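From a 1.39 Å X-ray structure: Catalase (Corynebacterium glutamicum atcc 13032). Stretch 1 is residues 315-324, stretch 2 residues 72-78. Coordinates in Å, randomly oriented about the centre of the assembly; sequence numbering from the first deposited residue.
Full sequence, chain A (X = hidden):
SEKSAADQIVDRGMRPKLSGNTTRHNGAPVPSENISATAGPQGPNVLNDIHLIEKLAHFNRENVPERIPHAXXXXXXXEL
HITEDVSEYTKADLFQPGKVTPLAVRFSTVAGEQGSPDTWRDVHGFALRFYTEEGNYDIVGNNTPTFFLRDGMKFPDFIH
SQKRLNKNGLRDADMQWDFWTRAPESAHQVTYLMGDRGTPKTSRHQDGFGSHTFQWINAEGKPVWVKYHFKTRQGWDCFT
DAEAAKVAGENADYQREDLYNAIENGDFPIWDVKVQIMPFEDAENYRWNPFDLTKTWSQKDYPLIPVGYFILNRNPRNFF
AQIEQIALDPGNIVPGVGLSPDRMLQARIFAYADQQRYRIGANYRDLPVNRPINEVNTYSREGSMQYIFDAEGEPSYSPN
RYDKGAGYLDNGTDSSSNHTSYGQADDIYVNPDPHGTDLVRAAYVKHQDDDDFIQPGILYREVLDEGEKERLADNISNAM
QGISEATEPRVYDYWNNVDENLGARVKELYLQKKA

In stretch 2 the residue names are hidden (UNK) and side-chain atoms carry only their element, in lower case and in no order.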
# COMPACT_ATOMS: atom_id res chain seq x y z
N ASN A 315 -18.54 -2.15 -25.52
CA ASN A 315 -18.36 -2.74 -24.20
C ASN A 315 -16.88 -2.72 -23.84
O ASN A 315 -16.02 -2.74 -24.73
CB ASN A 315 -18.86 -4.19 -24.18
CG ASN A 315 -20.37 -4.29 -24.01
OD1 ASN A 315 -21.03 -5.15 -24.61
ND2 ASN A 315 -20.92 -3.42 -23.17
N PRO A 316 -16.56 -2.69 -22.53
CA PRO A 316 -15.14 -2.82 -22.18
C PRO A 316 -14.55 -4.16 -22.67
O PRO A 316 -15.28 -5.14 -22.82
CB PRO A 316 -15.15 -2.79 -20.65
CG PRO A 316 -16.53 -3.21 -20.26
CD PRO A 316 -17.44 -2.71 -21.35
N ARG A 317 -13.24 -4.18 -22.90
CA ARG A 317 -12.54 -5.43 -23.20
C ARG A 317 -12.30 -6.23 -21.92
O ARG A 317 -12.37 -7.46 -21.93
CB ARG A 317 -11.18 -5.15 -23.85
CG ARG A 317 -11.20 -4.20 -25.02
CD ARG A 317 -11.80 -4.81 -26.25
NE ARG A 317 -11.50 -4.02 -27.45
CZ ARG A 317 -12.32 -3.94 -28.50
NH1 ARG A 317 -13.48 -4.58 -28.49
NH2 ARG A 317 -11.97 -3.20 -29.55
N ASN A 318 -12.01 -5.53 -20.82
CA ASN A 318 -11.75 -6.17 -19.53
C ASN A 318 -12.33 -5.27 -18.45
O ASN A 318 -11.91 -4.12 -18.30
CB ASN A 318 -10.24 -6.42 -19.33
CG ASN A 318 -9.92 -7.05 -17.98
OD1 ASN A 318 -10.17 -6.47 -16.93
ND2 ASN A 318 -9.33 -8.25 -18.00
N PHE A 319 -13.32 -5.79 -17.73
CA PHE A 319 -14.10 -5.02 -16.77
C PHE A 319 -13.24 -4.42 -15.66
O PHE A 319 -13.32 -3.23 -15.37
CB PHE A 319 -15.19 -5.92 -16.18
CG PHE A 319 -16.10 -5.22 -15.21
CD1 PHE A 319 -15.79 -5.17 -13.86
CD2 PHE A 319 -17.28 -4.63 -15.65
CE1 PHE A 319 -16.63 -4.53 -12.96
CE2 PHE A 319 -18.12 -3.99 -14.76
CZ PHE A 319 -17.80 -3.93 -13.42
N PHE A 320 -12.42 -5.24 -15.01
CA PHE A 320 -11.59 -4.75 -13.92
C PHE A 320 -10.61 -3.69 -14.42
O PHE A 320 -10.48 -2.61 -13.83
CB PHE A 320 -10.83 -5.89 -13.24
CG PHE A 320 -9.92 -5.43 -12.13
CD1 PHE A 320 -10.39 -5.33 -10.83
CD2 PHE A 320 -8.60 -5.08 -12.39
CE1 PHE A 320 -9.56 -4.90 -9.80
CE2 PHE A 320 -7.76 -4.65 -11.37
CZ PHE A 320 -8.25 -4.56 -10.07
N ALA A 321 -9.91 -4.00 -15.51
CA ALA A 321 -8.84 -3.12 -15.97
C ALA A 321 -9.34 -1.77 -16.44
O ALA A 321 -8.64 -0.77 -16.29
CB ALA A 321 -8.01 -3.79 -17.06
N GLN A 322 -10.54 -1.74 -17.02
CA GLN A 322 -11.04 -0.55 -17.71
C GLN A 322 -12.20 0.16 -17.02
O GLN A 322 -12.44 1.34 -17.28
CB GLN A 322 -11.43 -0.90 -19.15
CG GLN A 322 -10.23 -1.35 -19.96
CD GLN A 322 -10.61 -1.85 -21.33
OE1 GLN A 322 -11.59 -2.58 -21.48
NE2 GLN A 322 -9.84 -1.47 -22.33
N ILE A 323 -12.93 -0.55 -16.16
CA ILE A 323 -14.05 0.02 -15.42
C ILE A 323 -13.73 0.14 -13.93
O ILE A 323 -13.81 1.23 -13.36
CB ILE A 323 -15.37 -0.76 -15.63
CG1 ILE A 323 -15.72 -0.85 -17.12
CG2 ILE A 323 -16.50 -0.12 -14.84
CD1 ILE A 323 -15.91 0.50 -17.81
N GLU A 324 -13.32 -0.95 -13.29
CA GLU A 324 -12.99 -0.85 -11.87
C GLU A 324 -11.86 0.17 -11.65
O GLU A 324 -11.91 0.95 -10.70
CB GLU A 324 -12.62 -2.21 -11.25
CG GLU A 324 -12.29 -2.13 -9.76
CD GLU A 324 -13.48 -1.75 -8.87
OE1 GLU A 324 -14.65 -1.94 -9.30
OE2 GLU A 324 -13.25 -1.26 -7.74
N UNK A 72 -20.48 -0.16 -6.41
CA UNK A 72 -21.12 -1.09 -7.35
C UNK A 72 -21.48 -0.38 -8.65
O UNK A 72 -22.41 0.43 -8.69
c UNK A 72 -22.41 -1.68 -6.75
c UNK A 72 -23.10 -2.69 -7.68
c UNK A 72 -22.80 -5.02 -8.76
n UNK A 72 -24.28 -5.29 -8.74
c UNK A 72 -22.36 -4.04 -7.66
N UNK A 73 -20.77 -0.68 -9.73
CA UNK A 73 -21.05 -0.03 -10.99
C UNK A 73 -20.53 -0.79 -12.19
O UNK A 73 -19.96 -1.88 -12.05
N UNK A 74 -20.71 -0.20 -13.36
CA UNK A 74 -20.42 -0.87 -14.62
C UNK A 74 -20.41 0.21 -15.68
O UNK A 74 -20.89 1.32 -15.45
c UNK A 74 -24.75 -0.67 -13.88
n UNK A 74 -24.83 -0.35 -15.16
n UNK A 74 -23.58 -1.24 -13.67
c UNK A 74 -22.88 -1.32 -14.86
c UNK A 74 -23.68 -0.75 -15.80
c UNK A 74 -21.50 -1.89 -14.94
N UNK A 75 -19.87 -0.09 -16.85
CA UNK A 75 -19.76 0.97 -17.83
C UNK A 75 -19.53 0.53 -19.25
O UNK A 75 -19.67 -0.65 -19.60
N UNK A 76 -19.18 1.50 -20.08
CA UNK A 76 -19.07 1.29 -21.52
C UNK A 76 -18.33 2.46 -22.13
O UNK A 76 -17.96 3.41 -21.44
c UNK A 76 -20.45 1.15 -22.14
N UNK A 77 -18.13 2.38 -23.44
CA UNK A 77 -17.41 3.41 -24.16
C UNK A 77 -18.24 3.81 -25.36
O UNK A 77 -19.16 3.09 -25.76
c UNK A 77 -16.02 2.90 -24.57
c UNK A 77 -13.40 3.30 -21.86
c UNK A 77 -14.21 3.55 -22.96
c UNK A 77 -15.13 2.61 -23.40
c UNK A 77 -15.24 1.41 -22.72
c UNK A 77 -13.51 2.08 -21.19
c UNK A 77 -14.43 1.14 -21.61
N UNK A 78 -17.93 4.96 -25.94
CA UNK A 78 -18.76 5.48 -27.01
C UNK A 78 -18.26 6.79 -27.58
O UNK A 78 -17.05 7.03 -27.63
O HOH W 1 -16.76 -1.01 -10.99

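Position 72 carries five side-chain atoms, four carbons in an unbranched row ending in a nitrogen. Its CA-to-CB bond points away from stretch 1, and the side chain makes no contact with it. A linear four-carbon chain capped by nitrogen is a lysine, Lys72, whose NZ is hydrogen-bonded elsewhere in the structure; its nearest approach is Lys72 CE to Phe319 CZ, 6.9 Å, too far for contact.

Position 73 has backbone atoms only, so it is glycine. Its carbonyl does the touching: Gly73 O lies 3.3 Å from Phe319 CZ, at the ring edge and near the ring plane, where the C-H groups carry slight positive charge. Water 1 lies 2.9 Å from Glu324 OE1, to which it donates, and 3.5 Å from Gly73 O, where the bond is weak; more acceptors lie in reach than the water has protons.

Position 74 shows one carbon followed by a five-membered ring of three carbons and two nitrogens. The CB is 4.0 Å from Phe319 CE2, and the backbone CA of position 74 is 4.0 Å from Ile323 CG2, while the end of the side chain leads away. An imidazole on a single methylene defines histidine. The ring of His74 stands at chi1 51° (p), and its NE2 is hydrogen-bonded elsewhere in the structure.

Position 75 again lacks side-chain atoms and is glycine. Its CA is 3.9 Å from Ile323 CD1, and an ideally placed CB would sit 3.1 Å from that same CD1, a tight fit. The bare backbone therefore leaves room for the isoleucine methyl. Gly75 O also approaches Pro316 CD at 3.5 Å.

Position 76 has one side-chain carbon; its CA-to-CB bond points sideways, and the carbon makes no contact with stretch 1. A lone CB means alanine. Contact instead comes through the backbone, with Ala76 CA 4.3 Å from Pro316 CD and Ala76 N 4.1 Å from Ile323 CD1.

Position 77 has one carbon and then a six-carbon ring with no further substituent. The CA-to-CB bond points sideways, but the ring comes nearer, touching Pro316, Gln322 and Ile323. This is phenylalanine, with chi1 at -64° (m). Phe77 CE1 is 4.1 Å from both Pro316 CB and Ile323 CD1; Gln322 O lies at the ring edge, 4.1 Å from Phe77 CZ.

Position 78 has no side-chain atoms and is out of reach of stretch 1; it is Gly78.

The contact is one of packing, with no direct hydrogen bond between the stretches. Helix 319-324 crosses strand 73-78 at 88°, with axes 8.3 Å apart at closest approach, and Ile323 CA comes within 6.3 Å of Gly75 CA. Ile323 points toward the strand at this crossing. Phe77 has the largest covered area, 80 Å² of the 365 Å² buried in total. Stretch 1 is braced internally: Asn318 OD1 caps the helix by accepting from Ala321 N (2.9 Å), and Gln322 OE1 accepts from Asn318 N (3.1 Å). Gln322 O, however, is buried without a polar partner in the model.

Stretch 2 (72-78) KGHGAFG
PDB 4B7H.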